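PDB 3D2L: SAM-dependent methyltransferase, which probably transfers a methyl group from S-adenosylmethionine to an acceptor substrate. Local coordinates for residues P21-W26 and G222-D227; L103-N108 and A233-F238; D136-Y141 and T145-K150; Q198-Y201 and Q205-T208. All coordinates share one frame; numbering follows the deposited sequence.

Interaction 1. Residues P21-W26 and G222-D227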
loop_
_atom_site.group_PDB
_atom_site.type_symbol
_atom_site.label_atom_id
_atom_site.label_comp_id
_atom_site.label_asym_id
_atom_site.label_seq_id
_atom_site.Cartn_x
_atom_site.Cartn_y
_atom_site.Cartn_z
ATOM N N PRO A 21 8.763 8.705 3.982
ATOM C CA PRO A 21 9.497 9.524 3.038
ATOM C C PRO A 21 10.425 8.767 2.070
ATOM O O PRO A 21 10.794 9.304 1.027
ATOM C CB PRO A 21 10.271 10.476 3.949
ATOM C CG PRO A 21 9.435 10.571 5.157
ATOM C CD PRO A 21 8.963 9.168 5.362
ATOM N N GLU A 22 10.824 7.550 2.415
ATOM C CA GLU A 22 11.627 6.721 1.523
ATOM C C GLU A 22 10.788 6.253 0.318
ATOM O O GLU A 22 11.299 6.124 -0.800
ATOM C CB GLU A 22 12.140 5.506 2.273
ATOM C CG GLU A 22 13.141 5.816 3.363
ATOM C CD GLU A 22 14.568 5.662 2.896
ATOM O OE1 GLU A 22 14.905 4.563 2.371
ATOM O OE2 GLU A 22 15.355 6.617 3.097
ATOM N N TRP A 23 9.513 5.970 0.536
ATOM C CA TRP A 23 8.646 5.618 -0.605
ATOM C C TRP A 23 8.433 6.835 -1.488
ATOM O O TRP A 23 8.452 6.732 -2.705
ATOM C CB TRP A 23 7.284 5.093 -0.158
ATOM C CG TRP A 23 7.235 3.668 0.261
ATOM C CD1 TRP A 23 6.834 2.611 -0.506
ATOM C CD2 TRP A 23 7.544 3.134 1.552
ATOM N NE1 TRP A 23 6.920 1.452 0.215
ATOM C CE2 TRP A 23 7.311 1.744 1.491
ATOM C CE3 TRP A 23 7.994 3.693 2.759
ATOM C CZ2 TRP A 23 7.512 0.899 2.589
ATOM C CZ3 TRP A 23 8.189 2.849 3.856
ATOM C CH2 TRP A 23 7.942 1.479 3.764
ATOM N N VAL A 24 8.228 7.989 -0.861
ATOM C CA VAL A 24 8.010 9.237 -1.577
ATOM C C VAL A 24 9.246 9.606 -2.378
ATOM O O VAL A 24 9.126 10.020 -3.538
ATOM C CB VAL A 24 7.607 10.383 -0.607
ATOM C CG1 VAL A 24 7.509 11.710 -1.335
ATOM C CG2 VAL A 24 6.296 10.043 0.041
ATOM N N ALA A 25 10.439 9.431 -1.803
ATOM C CA ALA A 25 11.668 9.749 -2.529
ATOM C C ALA A 25 11.774 8.890 -3.789
ATOM O O ALA A 25 12.226 9.353 -4.830
ATOM C CB ALA A 25 12.920 9.605 -1.617
ATOM N N TRP A 26 11.283 7.654 -3.705
ATOM C CA TRP A 26 11.271 6.722 -4.844
ATOM C C TRP A 26 10.282 7.160 -5.930
ATOM O O TRP A 26 10.607 7.163 -7.111
ATOM C CB TRP A 26 10.958 5.301 -4.341
ATOM C CG TRP A 26 10.682 4.300 -5.425
ATOM C CD1 TRP A 26 11.533 3.896 -6.383
ATOM C CD2 TRP A 26 9.479 3.561 -5.621
ATOM N NE1 TRP A 26 10.933 2.986 -7.196
ATOM C CE2 TRP A 26 9.671 2.752 -6.757
ATOM C CE3 TRP A 26 8.251 3.515 -4.964
ATOM C CZ2 TRP A 26 8.700 1.866 -7.231
ATOM C CZ3 TRP A 26 7.265 2.631 -5.448
ATOM C CH2 TRP A 26 7.512 1.815 -6.572
ATOM N N GLY A 222 14.958 -4.000 -5.628
ATOM C CA GLY A 222 14.810 -4.453 -4.263
ATOM C C GLY A 222 15.191 -3.461 -3.187
ATOM O O GLY A 222 16.131 -2.658 -3.333
ATOM N N ASP A 223 14.399 -3.499 -2.121
ATOM C CA ASP A 223 14.628 -2.762 -0.873
ATOM C C ASP A 223 15.110 -1.311 -0.976
ATOM O O ASP A 223 16.074 -0.922 -0.331
ATOM C CB ASP A 223 15.579 -3.609 -0.022
ATOM C CG ASP A 223 14.960 -4.954 0.359
ATOM O OD1 ASP A 223 13.748 -4.975 0.629
ATOM O OD2 ASP A 223 15.670 -5.966 0.400
ATOM N N PHE A 224 14.413 -0.506 -1.770
ATOM C CA PHE A 224 14.714 0.921 -1.924
ATOM C C PHE A 224 16.030 1.226 -2.638
ATOM O O PHE A 224 16.411 2.389 -2.732
ATOM C CB PHE A 224 14.690 1.667 -0.567
ATOM C CG PHE A 224 13.379 1.601 0.145
ATOM C CD1 PHE A 224 12.372 2.509 -0.150
ATOM C CD2 PHE A 224 13.152 0.654 1.128
ATOM C CE1 PHE A 224 11.166 2.456 0.503
ATOM C CE2 PHE A 224 11.952 0.615 1.794
ATOM C CZ PHE A 224 10.960 1.519 1.476
ATOM N N LYS A 225 16.723 0.204 -3.138
ATOM C CA LYS A 225 17.961 0.410 -3.853
ATOM C C LYS A 225 17.700 0.325 -5.363
ATOM O O LYS A 225 16.655 -0.166 -5.794
ATOM C CB LYS A 225 19.008 -0.616 -3.417
ATOM C CG LYS A 225 19.413 -0.531 -1.934
ATOM C CD LYS A 225 20.008 0.833 -1.565
ATOM N N SER A 226 18.667 0.809 -6.146
ATOM C CA SER A 226 18.596 0.856 -7.618
ATOM C C SER A 226 18.767 -0.481 -8.302
ATOM O O SER A 226 18.494 -0.609 -9.485
ATOM C CB SER A 226 19.745 1.722 -8.161
ATOM O OG SER A 226 19.801 2.971 -7.513
ATOM N N ASP A 227 19.265 -1.471 -7.587
ATOM C CA ASP A 227 19.581 -2.753 -8.203
ATOM C C ASP A 227 18.433 -3.761 -8.196
ATOM O O ASP A 227 17.514 -3.648 -7.405
ATOM C CB ASP A 227 20.767 -3.355 -7.450
ATOM C CG ASP A 227 21.934 -2.393 -7.369
ATOM O OD1 ASP A 227 22.477 -2.036 -8.442
ATOM O OD2 ASP A 227 22.288 -1.983 -6.237
#
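The Rossmann-like methyltransferase sheet, with its strand order 3-2-1-4-5-7-6, is met here near the join of its last two strands: Phe224, in the type I' turn that follows strand 215-222, reaches across to Trp23 and Glu22 on helix 20-30. Its ring stands upright on the indole in a T-shaped (edge-to-face) pair, the planes 87° apart and the centroid of the six-membered Trp23 ring 4.8 Å from that of Phe224. The leading atom is Phe224 CZ, which sits over the centre of that six-membered ring, 3.7 Å from Trp23 CE2. Glu22, one residue earlier on the helix, meets the same phenyl ring. Its CB approaches Phe224 CE1 at 3.7 Å, and the bend at chi2 (-96°) brings OE1 over one ring face, 4.0 Å from Phe224 CG. The hydrogen bond from Trp23 NE1 to Asp136 OD2 on strand 131-138 helps fix the rotation of the indole, while Phe237 meets Phe224 from strand 235-242. No hydrogen bond joins the segments, so the contact rests on dispersion and on weak attraction between the C-H edge of Phe224 and the pi cloud of Trp23; OE1 over the phenyl face would probably add little, leaving the Glu22 part to its CB.

Interaction 2. Residues L103-N108 and A233-F238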
loop_
_atom_site.group_PDB
_atom_site.type_symbol
_atom_site.label_atom_id
_atom_site.label_comp_id
_atom_site.label_asym_id
_atom_site.label_seq_id
_atom_site.Cartn_x
_atom_site.Cartn_y
_atom_site.Cartn_z
ATOM N N LEU A 103 1.194 1.631 -2.761
ATOM C CA LEU A 103 2.341 1.579 -1.888
ATOM C C LEU A 103 2.200 0.783 -0.622
ATOM O O LEU A 103 1.096 0.466 -0.176
ATOM C CB LEU A 103 2.726 3.029 -1.523
ATOM C CG LEU A 103 2.946 4.023 -2.650
ATOM C CD1 LEU A 103 3.263 5.408 -2.026
ATOM C CD2 LEU A 103 4.054 3.578 -3.576
ATOM N N CYS A 104 3.373 0.440 -0.071
ATOM C CA CYS A 104 3.501 -0.253 1.208
ATOM C C CYS A 104 2.754 -1.581 1.252
ATOM O O CYS A 104 1.997 -1.845 2.164
ATOM C CB CYS A 104 3.044 0.655 2.325
ATOM S SG CYS A 104 3.879 2.306 2.244
ATOM N N ASP A 105 3.015 -2.421 0.258
ATOM C CA ASP A 105 2.420 -3.759 0.156
ATOM C C ASP A 105 0.890 -3.810 0.172
ATOM O O ASP A 105 0.278 -4.871 0.413
ATOM C CB ASP A 105 3.056 -4.790 1.130
ATOM C CG ASP A 105 3.004 -4.368 2.602
ATOM O OD1 ASP A 105 3.918 -3.648 3.025
ATOM O OD2 ASP A 105 2.089 -4.788 3.340
ATOM N N SER A 106 0.256 -2.683 -0.157
ATOM C CA SER A 106 -1.191 -2.629 -0.255
ATOM C C SER A 106 -1.720 -3.598 -1.320
ATOM O O SER A 106 -2.818 -4.171 -1.184
ATOM C CB SER A 106 -1.619 -1.224 -0.621
ATOM O OG SER A 106 -3.015 -1.150 -0.550
ATOM N N LEU A 107 -0.946 -3.779 -2.391
ATOM C CA LEU A 107 -1.365 -4.686 -3.467
ATOM C C LEU A 107 -1.453 -6.087 -2.962
ATOM O O LEU A 107 -2.254 -6.895 -3.464
ATOM C CB LEU A 107 -0.402 -4.597 -4.679
ATOM C CG LEU A 107 -0.946 -5.287 -5.941
ATOM C CD1 LEU A 107 -2.008 -4.506 -6.679
ATOM C CD2 LEU A 107 0.257 -5.577 -6.840
ATOM N N ASN A 108 -0.636 -6.415 -1.953
ATOM C CA ASN A 108 -0.654 -7.766 -1.389
ATOM C C ASN A 108 -1.918 -8.201 -0.630
ATOM O O ASN A 108 -2.073 -9.384 -0.330
ATOM C CB ASN A 108 0.612 -8.053 -0.547
ATOM C CG ASN A 108 1.867 -8.128 -1.368
ATOM O OD1 ASN A 108 2.774 -7.318 -1.175
ATOM N ND2 ASN A 108 1.895 -9.006 -2.352
ATOM N N ALA A 233 16.162 -10.190 -0.499
ATOM C CA ALA A 233 15.392 -8.938 -0.546
ATOM C C ALA A 233 14.031 -9.154 0.131
ATOM O O ALA A 233 13.438 -10.229 0.047
ATOM C CB ALA A 233 15.215 -8.464 -1.999
ATOM N N GLU A 234 13.552 -8.136 0.821
ATOM C CA GLU A 234 12.293 -8.220 1.532
ATOM C C GLU A 234 11.136 -7.511 0.803
ATOM O O GLU A 234 9.997 -7.929 0.924
ATOM C CB GLU A 234 12.467 -7.675 2.950
ATOM C CG GLU A 234 13.401 -8.513 3.783
ATOM C CD GLU A 234 13.731 -7.882 5.138
ATOM O OE1 GLU A 234 13.086 -6.885 5.530
ATOM O OE2 GLU A 234 14.653 -8.395 5.810
ATOM N N ARG A 235 11.437 -6.440 0.066
ATOM C CA ARG A 235 10.396 -5.653 -0.593
ATOM C C ARG A 235 10.830 -5.379 -2.039
ATOM O O ARG A 235 11.949 -4.927 -2.280
ATOM C CB ARG A 235 10.181 -4.358 0.179
ATOM C CG ARG A 235 9.051 -3.507 -0.288
ATOM C CD ARG A 235 8.893 -2.272 0.586
ATOM N NE ARG A 235 8.534 -2.659 1.949
ATOM C CZ ARG A 235 7.307 -2.952 2.358
ATOM N NH1 ARG A 235 6.285 -2.851 1.532
ATOM N NH2 ARG A 235 7.105 -3.333 3.612
ATOM N N ILE A 236 9.945 -5.689 -2.977
ATOM C CA ILE A 236 10.219 -5.551 -4.404
ATOM C C ILE A 236 9.404 -4.412 -5.000
ATOM O O ILE A 236 8.197 -4.340 -4.827
ATOM C CB ILE A 236 10.025 -6.885 -5.122
ATOM C CG1 ILE A 236 10.856 -7.955 -4.396
ATOM C CG2 ILE A 236 10.436 -6.763 -6.637
ATOM C CD1 ILE A 236 11.005 -9.243 -5.105
ATOM N N PHE A 237 10.091 -3.506 -5.692
ATOM C CA PHE A 237 9.491 -2.318 -6.256
ATOM C C PHE A 237 9.376 -2.478 -7.749
ATOM O O PHE A 237 10.318 -2.914 -8.398
ATOM C CB PHE A 237 10.355 -1.080 -5.914
ATOM C CG PHE A 237 10.433 -0.795 -4.438
ATOM C CD1 PHE A 237 11.174 -1.613 -3.604
ATOM C CD2 PHE A 237 9.771 0.290 -3.884
ATOM C CE1 PHE A 237 11.231 -1.369 -2.231
ATOM C CE2 PHE A 237 9.839 0.536 -2.506
ATOM C CZ PHE A 237 10.580 -0.299 -1.695
ATOM N N PHE A 238 8.213 -2.119 -8.292
ATOM C CA PHE A 238 7.949 -2.219 -9.737
ATOM C C PHE A 238 7.582 -0.872 -10.285
ATOM O O PHE A 238 6.783 -0.160 -9.681
ATOM C CB PHE A 238 6.748 -3.102 -10.001
ATOM C CG PHE A 238 6.987 -4.532 -9.699
ATOM C CD1 PHE A 238 6.998 -4.975 -8.383
ATOM C CD2 PHE A 238 7.185 -5.425 -10.716
ATOM C CE1 PHE A 238 7.235 -6.320 -8.100
ATOM C CE2 PHE A 238 7.419 -6.771 -10.440
ATOM C CZ PHE A 238 7.459 -7.193 -9.140
#
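Asp105 OD1 is gripped by both terminal nitrogens of Arg235, a salt bridge in which one oxygen takes two donors. The shorter, straighter bond comes from Arg235 NH1, 2.9 Å from Asp105 OD1 with an N-H...O angle of 160°, and it uses the anti lone pair, the one turned away from OD2. Arg235 NH2 adds a longer, more bent bond of 3.3 Å to Asp105 OD1. That oxygen lies almost in the guanidinium plane, whereas the carboxylate is rotated 39° from it, so the two groups are not coplanar. Asp105 belongs to the type I' turn Leu103-Ser106 that follows strand 97-102, the fourth strand of the methyltransferase fold, and Arg235 opens the seventh strand, 235-242. The bridge thus spans strand 131-138, which lies between those two in the sheet. Arg235 runs extended as far as CD, with CG anti to its own N (chi1 -174°), then bends at chi3 to bring the guanidinium to the turn. NH1 also pairs with Asp136 OD2, so one guanidinium serves two carboxylates. On the other branch, Asp105 OD2 accepts a hydrogen bond from Gln198 NE2.

Interaction 3. Residues D136-Y141 and T145-K150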
loop_
_atom_site.group_PDB
_atom_site.type_symbol
_atom_site.label_atom_id
_atom_site.label_comp_id
_atom_site.label_asym_id
_atom_site.label_seq_id
_atom_site.Cartn_x
_atom_site.Cartn_y
_atom_site.Cartn_z
ATOM N N ASP A 136 4.939 -1.555 -4.673
ATOM C CA ASP A 136 5.933 -2.361 -3.970
ATOM C C ASP A 136 5.197 -3.476 -3.237
ATOM O O ASP A 136 4.067 -3.278 -2.710
ATOM C CB ASP A 136 6.772 -1.529 -2.997
ATOM C CG ASP A 136 5.915 -0.776 -1.983
ATOM O OD1 ASP A 136 5.289 0.251 -2.350
ATOM O OD2 ASP A 136 5.911 -1.201 -0.812
ATOM N N VAL A 137 5.825 -4.653 -3.244
ATOM C CA VAL A 137 5.227 -5.866 -2.671
ATOM C C VAL A 137 6.234 -6.671 -1.898
ATOM O O VAL A 137 7.442 -6.477 -2.038
ATOM C CB VAL A 137 4.613 -6.805 -3.771
ATOM C CG1 VAL A 137 3.314 -6.224 -4.364
ATOM C CG2 VAL A 137 5.623 -7.131 -4.873
ATOM N N HIS A 138 5.728 -7.569 -1.063
ATOM C CA HIS A 138 6.572 -8.493 -0.355
ATOM C C HIS A 138 7.217 -9.453 -1.345
ATOM O O HIS A 138 6.613 -9.816 -2.342
ATOM C CB HIS A 138 5.770 -9.345 0.651
ATOM C CG HIS A 138 5.015 -8.542 1.664
ATOM N ND1 HIS A 138 5.598 -7.526 2.382
ATOM C CD2 HIS A 138 3.734 -8.626 2.099
ATOM C CE1 HIS A 138 4.721 -7.032 3.232
ATOM N NE2 HIS A 138 3.578 -7.683 3.082
ATOM N N SER A 139 8.446 -9.850 -1.038
ATOM C CA SER A 139 9.138 -10.851 -1.798
ATOM C C SER A 139 8.717 -12.179 -1.226
ATOM O O SER A 139 8.265 -12.226 -0.067
ATOM C CB SER A 139 10.622 -10.724 -1.578
ATOM O OG SER A 139 10.910 -10.900 -0.198
ATOM N N PRO A 140 8.849 -13.265 -2.017
ATOM C CA PRO A 140 8.644 -14.627 -1.491
ATOM C C PRO A 140 9.506 -14.913 -0.241
ATOM O O PRO A 140 9.026 -15.529 0.710
ATOM C CB PRO A 140 9.077 -15.506 -2.662
ATOM C CG PRO A 140 8.781 -14.700 -3.838
ATOM C CD PRO A 140 9.142 -13.297 -3.460
ATOM N N TYR A 141 10.745 -14.428 -0.226
ATOM C CA TYR A 141 11.658 -14.612 0.909
ATOM C C TYR A 141 11.106 -14.047 2.219
ATOM O O TYR A 141 11.232 -14.682 3.268
ATOM C CB TYR A 141 13.017 -13.969 0.586
ATOM C CG TYR A 141 14.056 -14.090 1.678
ATOM C CD1 TYR A 141 14.785 -15.267 1.844
ATOM C CD2 TYR A 141 14.328 -13.030 2.522
ATOM C CE1 TYR A 141 15.734 -15.378 2.835
ATOM C CE2 TYR A 141 15.272 -13.138 3.523
ATOM C CZ TYR A 141 15.968 -14.307 3.670
ATOM O OH TYR A 141 16.915 -14.409 4.649
ATOM N N THR A 145 10.235 -15.966 5.787
ATOM C CA THR A 145 11.028 -15.627 6.983
ATOM C C THR A 145 10.259 -14.810 8.043
ATOM O O THR A 145 9.820 -15.366 9.050
ATOM C CB THR A 145 12.369 -14.903 6.612
ATOM O OG1 THR A 145 12.089 -13.671 5.942
ATOM C CG2 THR A 145 13.279 -15.794 5.723
ATOM N N LEU A 146 10.064 -13.510 7.788
ATOM C CA LEU A 146 9.439 -12.574 8.739
ATOM C C LEU A 146 7.961 -12.838 9.028
ATOM O O LEU A 146 7.452 -12.427 10.078
ATOM C CB LEU A 146 9.613 -11.111 8.260
ATOM C CG LEU A 146 11.069 -10.629 8.151
ATOM C CD1 LEU A 146 11.142 -9.254 7.512
ATOM C CD2 LEU A 146 11.746 -10.633 9.523
ATOM N N PHE A 147 7.285 -13.531 8.108
ATOM C CA PHE A 147 5.881 -13.867 8.300
ATOM C C PHE A 147 5.684 -15.353 8.511
ATOM O O PHE A 147 4.568 -15.829 8.403
ATOM C CB PHE A 147 5.038 -13.408 7.114
ATOM C CG PHE A 147 5.000 -11.897 6.914
ATOM C CD1 PHE A 147 5.037 -11.024 7.993
ATOM C CD2 PHE A 147 4.826 -11.374 5.645
ATOM C CE1 PHE A 147 4.982 -9.627 7.792
ATOM C CE2 PHE A 147 4.739 -10.015 5.449
ATOM C CZ PHE A 147 4.807 -9.155 6.512
ATOM N N ASN A 148 6.758 -16.061 8.841
ATOM C CA ASN A 148 6.729 -17.514 9.040
ATOM C C ASN A 148 6.649 -17.906 10.527
ATOM O O ASN A 148 7.610 -18.426 11.099
ATOM C CB ASN A 148 7.964 -18.121 8.394
ATOM C CG ASN A 148 7.849 -19.629 8.187
ATOM O OD1 ASN A 148 6.878 -20.268 8.601
ATOM N ND2 ASN A 148 8.842 -20.198 7.522
ATOM N N GLY A 149 5.485 -17.662 11.128
ATOM C CA GLY A 149 5.252 -17.971 12.544
ATOM C C GLY A 149 5.955 -17.030 13.511
ATOM O O GLY A 149 6.591 -17.482 14.463
ATOM N N LYS A 150 5.888 -15.730 13.237
ATOM C CA LYS A 150 6.504 -14.709 14.081
ATOM C C LYS A 150 5.488 -13.906 14.900
ATOM O O LYS A 150 4.330 -13.733 14.513
ATOM C CB LYS A 150 7.301 -13.745 13.226
ATOM C CG LYS A 150 8.459 -14.397 12.440
ATOM C CD LYS A 150 9.495 -15.037 13.378
ATOM C CE LYS A 150 10.697 -15.638 12.647
ATOM N NZ LYS A 150 10.305 -16.717 11.724
#
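His138, at the end of strand 131-138, turns its imidazole toward Phe147 in the loop after helix 140-144, where the chain leaves the Rossmann-like sheet for the antiparallel sheet beginning at 150-155. From CB the chain leads to CG, set beside the backbone N by chi1 -57°, and CG lies 4.1 Å from Phe147 CE2. Farther round the ring the approach tightens: His138 ND1 lies 4.0 Å from Phe147 CE2, CD2 and CE1 are nearer still, and at the tip His138 NE2 comes to 3.5 Å from Phe147 CE2. The phenyl edge therefore points at the imidazole face, off-centre toward its rim, in a T-shaped pair with planes 80° apart and centroids 5.0 Å apart. His138 NE2 also hydrogen-bonds Gln198 OE1, which helps fix the ring's rotation. Replacing His138 with an alanine would probably leave Gln198 OE1 with one partner fewer, His176 remaining, and open a gap beside the edge of Phe147.

The second half joins Tyr141 of helix 140-144 to Thr145. Thr145 OG1 donates to Tyr141 O at 3.0 Å, tilted 34° from the carbonyl plane, while its methyl CG2 rests over the Tyr141 ring as a CH-pi contact, 3.9 Å from the centroid. Thr145 O accepts from Asn148 N, closing a type I turn, and from Lys150 NZ at 3.0 Å on the opposite face of its plane; Gly149 and Lys150, both opposite Ala165, form a G1 beta bulge. One threonine thus meets Tyr141 with both branches, its hydroxyl donating to a carbonyl and its methyl over a pi face, while the aromatic pair ties strand to loop.

Interaction 4. Residues Q198-Y201 and Q205-T208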
loop_
_atom_site.group_PDB
_atom_site.type_symbol
_atom_site.label_atom_id
_atom_site.label_comp_id
_atom_site.label_asym_id
_atom_site.label_seq_id
_atom_site.Cartn_x
_atom_site.Cartn_y
_atom_site.Cartn_z
ATOM N N GLN A 198 -2.646 -11.540 3.354
ATOM C CA GLN A 198 -1.785 -11.057 2.284
ATOM C C GLN A 198 -1.209 -12.205 1.493
ATOM O O GLN A 198 -1.040 -13.301 2.013
ATOM C CB GLN A 198 -0.685 -10.172 2.810
ATOM C CG GLN A 198 -1.132 -8.776 3.125
ATOM C CD GLN A 198 0.040 -7.898 3.483
ATOM O OE1 GLN A 198 0.935 -8.324 4.257
ATOM N NE2 GLN A 198 0.074 -6.671 2.922
ATOM N N ARG A 199 -0.961 -11.943 0.212
ATOM C CA ARG A 199 -0.436 -12.932 -0.663
ATOM C C ARG A 199 0.481 -12.266 -1.686
ATOM O O ARG A 199 0.242 -11.141 -2.178
ATOM C CB ARG A 199 -1.589 -13.699 -1.361
ATOM C CG ARG A 199 -1.145 -14.770 -2.320
ATOM C CD ARG A 199 -2.353 -15.434 -2.922
ATOM N NE ARG A 199 -1.955 -16.494 -3.833
ATOM C CZ ARG A 199 -2.809 -17.204 -4.534
ATOM N NH1 ARG A 199 -4.116 -16.997 -4.407
ATOM N NH2 ARG A 199 -2.351 -18.151 -5.336
ATOM N N THR A 200 1.569 -12.956 -1.977
ATOM C CA THR A 200 2.495 -12.480 -2.952
ATOM C C THR A 200 2.822 -13.584 -3.957
ATOM O O THR A 200 2.310 -14.730 -3.864
ATOM C CB THR A 200 3.736 -11.801 -2.287
ATOM O OG1 THR A 200 4.294 -10.856 -3.201
ATOM C CG2 THR A 200 4.801 -12.849 -1.831
ATOM N N TYR A 201 3.604 -13.192 -4.953
ATOM C CA TYR A 201 4.020 -14.011 -6.069
ATOM C C TYR A 201 5.475 -13.687 -6.422
ATOM O O TYR A 201 6.001 -12.597 -6.048
ATOM C CB TYR A 201 3.133 -13.711 -7.298
ATOM C CG TYR A 201 1.660 -13.931 -7.034
ATOM C CD1 TYR A 201 0.846 -12.884 -6.568
ATOM C CD2 TYR A 201 1.078 -15.181 -7.231
ATOM C CE1 TYR A 201 -0.490 -13.093 -6.291
ATOM C CE2 TYR A 201 -0.269 -15.380 -7.003
ATOM C CZ TYR A 201 -1.045 -14.335 -6.522
ATOM O OH TYR A 201 -2.392 -14.537 -6.266
ATOM N N GLN A 205 5.896 -13.331 -12.036
ATOM C CA GLN A 205 4.451 -13.492 -12.197
ATOM C C GLN A 205 3.804 -12.129 -12.338
ATOM O O GLN A 205 2.933 -11.933 -13.187
ATOM C CB GLN A 205 3.813 -14.217 -11.004
ATOM C CG GLN A 205 2.301 -14.334 -11.151
ATOM C CD GLN A 205 1.894 -15.119 -12.377
ATOM O OE1 GLN A 205 1.792 -16.329 -12.314
ATOM N NE2 GLN A 205 1.618 -14.434 -13.482
ATOM N N TYR A 206 4.243 -11.180 -11.509
ATOM C CA TYR A 206 3.751 -9.816 -11.610
ATOM C C TYR A 206 4.109 -9.136 -12.950
ATOM O O TYR A 206 3.301 -8.393 -13.480
ATOM C CB TYR A 206 4.264 -8.933 -10.466
ATOM C CG TYR A 206 3.583 -9.184 -9.100
ATOM C CD1 TYR A 206 2.274 -8.750 -8.863
ATOM C CD2 TYR A 206 4.277 -9.746 -8.061
ATOM C CE1 TYR A 206 1.658 -8.950 -7.630
ATOM C CE2 TYR A 206 3.702 -9.919 -6.819
ATOM C CZ TYR A 206 2.386 -9.525 -6.602
ATOM O OH TYR A 206 1.813 -9.711 -5.377
ATOM N N ILE A 207 5.326 -9.337 -13.434
ATOM C CA ILE A 207 5.799 -8.807 -14.739
ATOM C C ILE A 207 4.892 -9.341 -15.841
ATOM O O ILE A 207 4.483 -8.605 -16.699
ATOM C CB ILE A 207 7.276 -9.218 -15.038
ATOM C CG1 ILE A 207 8.269 -8.509 -14.081
ATOM C CG2 ILE A 207 7.662 -8.909 -16.519
ATOM C CD1 ILE A 207 9.706 -9.214 -13.996
ATOM N N THR A 208 4.565 -10.630 -15.807
ATOM C CA THR A 208 3.673 -11.208 -16.827
ATOM C C THR A 208 2.303 -10.568 -16.856
ATOM O O THR A 208 1.769 -10.267 -17.906
ATOM C CB THR A 208 3.515 -12.732 -16.598
ATOM O OG1 THR A 208 4.783 -13.338 -16.818
ATOM C CG2 THR A 208 2.514 -13.320 -17.572
#
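Tyr201 and Tyr206 meet as an offset edge-to-face pair, with Tyr201 presenting its CD1 edge to the face of the Tyr206 ring, planes 84° apart and centroids 5.6 Å apart. Tyr201 CD1 makes the closest approach, 3.5 Å from Tyr206 OH and 3.7 Å from Tyr206 CZ. Alongside, the CB and CG of Gln205 lie against Tyr201, the two side chains pointing the same way and their CB atoms 3.8 Å apart. With its CG set anti to the carbonyl carbon (chi1 -75°), Tyr206 reaches back from helix 203-212 to the end of strand 189-199. There its OH lies 3.5 Å from Thr200 OG1, at best a weak and unsettled hydrogen bond.

The next shell holds these groups in place: Thr200 OG1 is bonded to His138 O, and Asn108 ND2 to Arg199 O, while Tyr206 packs on Leu107 and Val137 and Trp209 meets Tyr201 edge-to-face. A serine in place of Tyr206 would probably open a gap beside Tyr201 CD1 and leave the helix less firmly packed on the strand end. This junction between the antiparallel sheet and helix 203-212 is buried, and its cohesion comes chiefly from aromatic and aliphatic packing, with little owed to polar bonds across it.

Starting from the N terminus, helix 20-30 supplies the first half of interaction 1, whose loop closes only at 222-227, after strand 215-222. Interaction 2 starts inside it, after strand 97-102, and closes on strand 235-242, beyond the end of interaction 1, so these two cross. Interactions 3 and 4 are short local closures in series, at either end of the four-stranded antiparallel sheet, and both nest within interactions 1 and 2. Interaction 3 leads from strand 131-138 into that sheet, and interaction 4 leads out of it into helix 203-212. The carboxylate of Asp223 joins interaction 1 to the backbone N of Glu234 and Arg235 in interaction 2, and Val137 O with Ile236 N joins interactions 2 and 3.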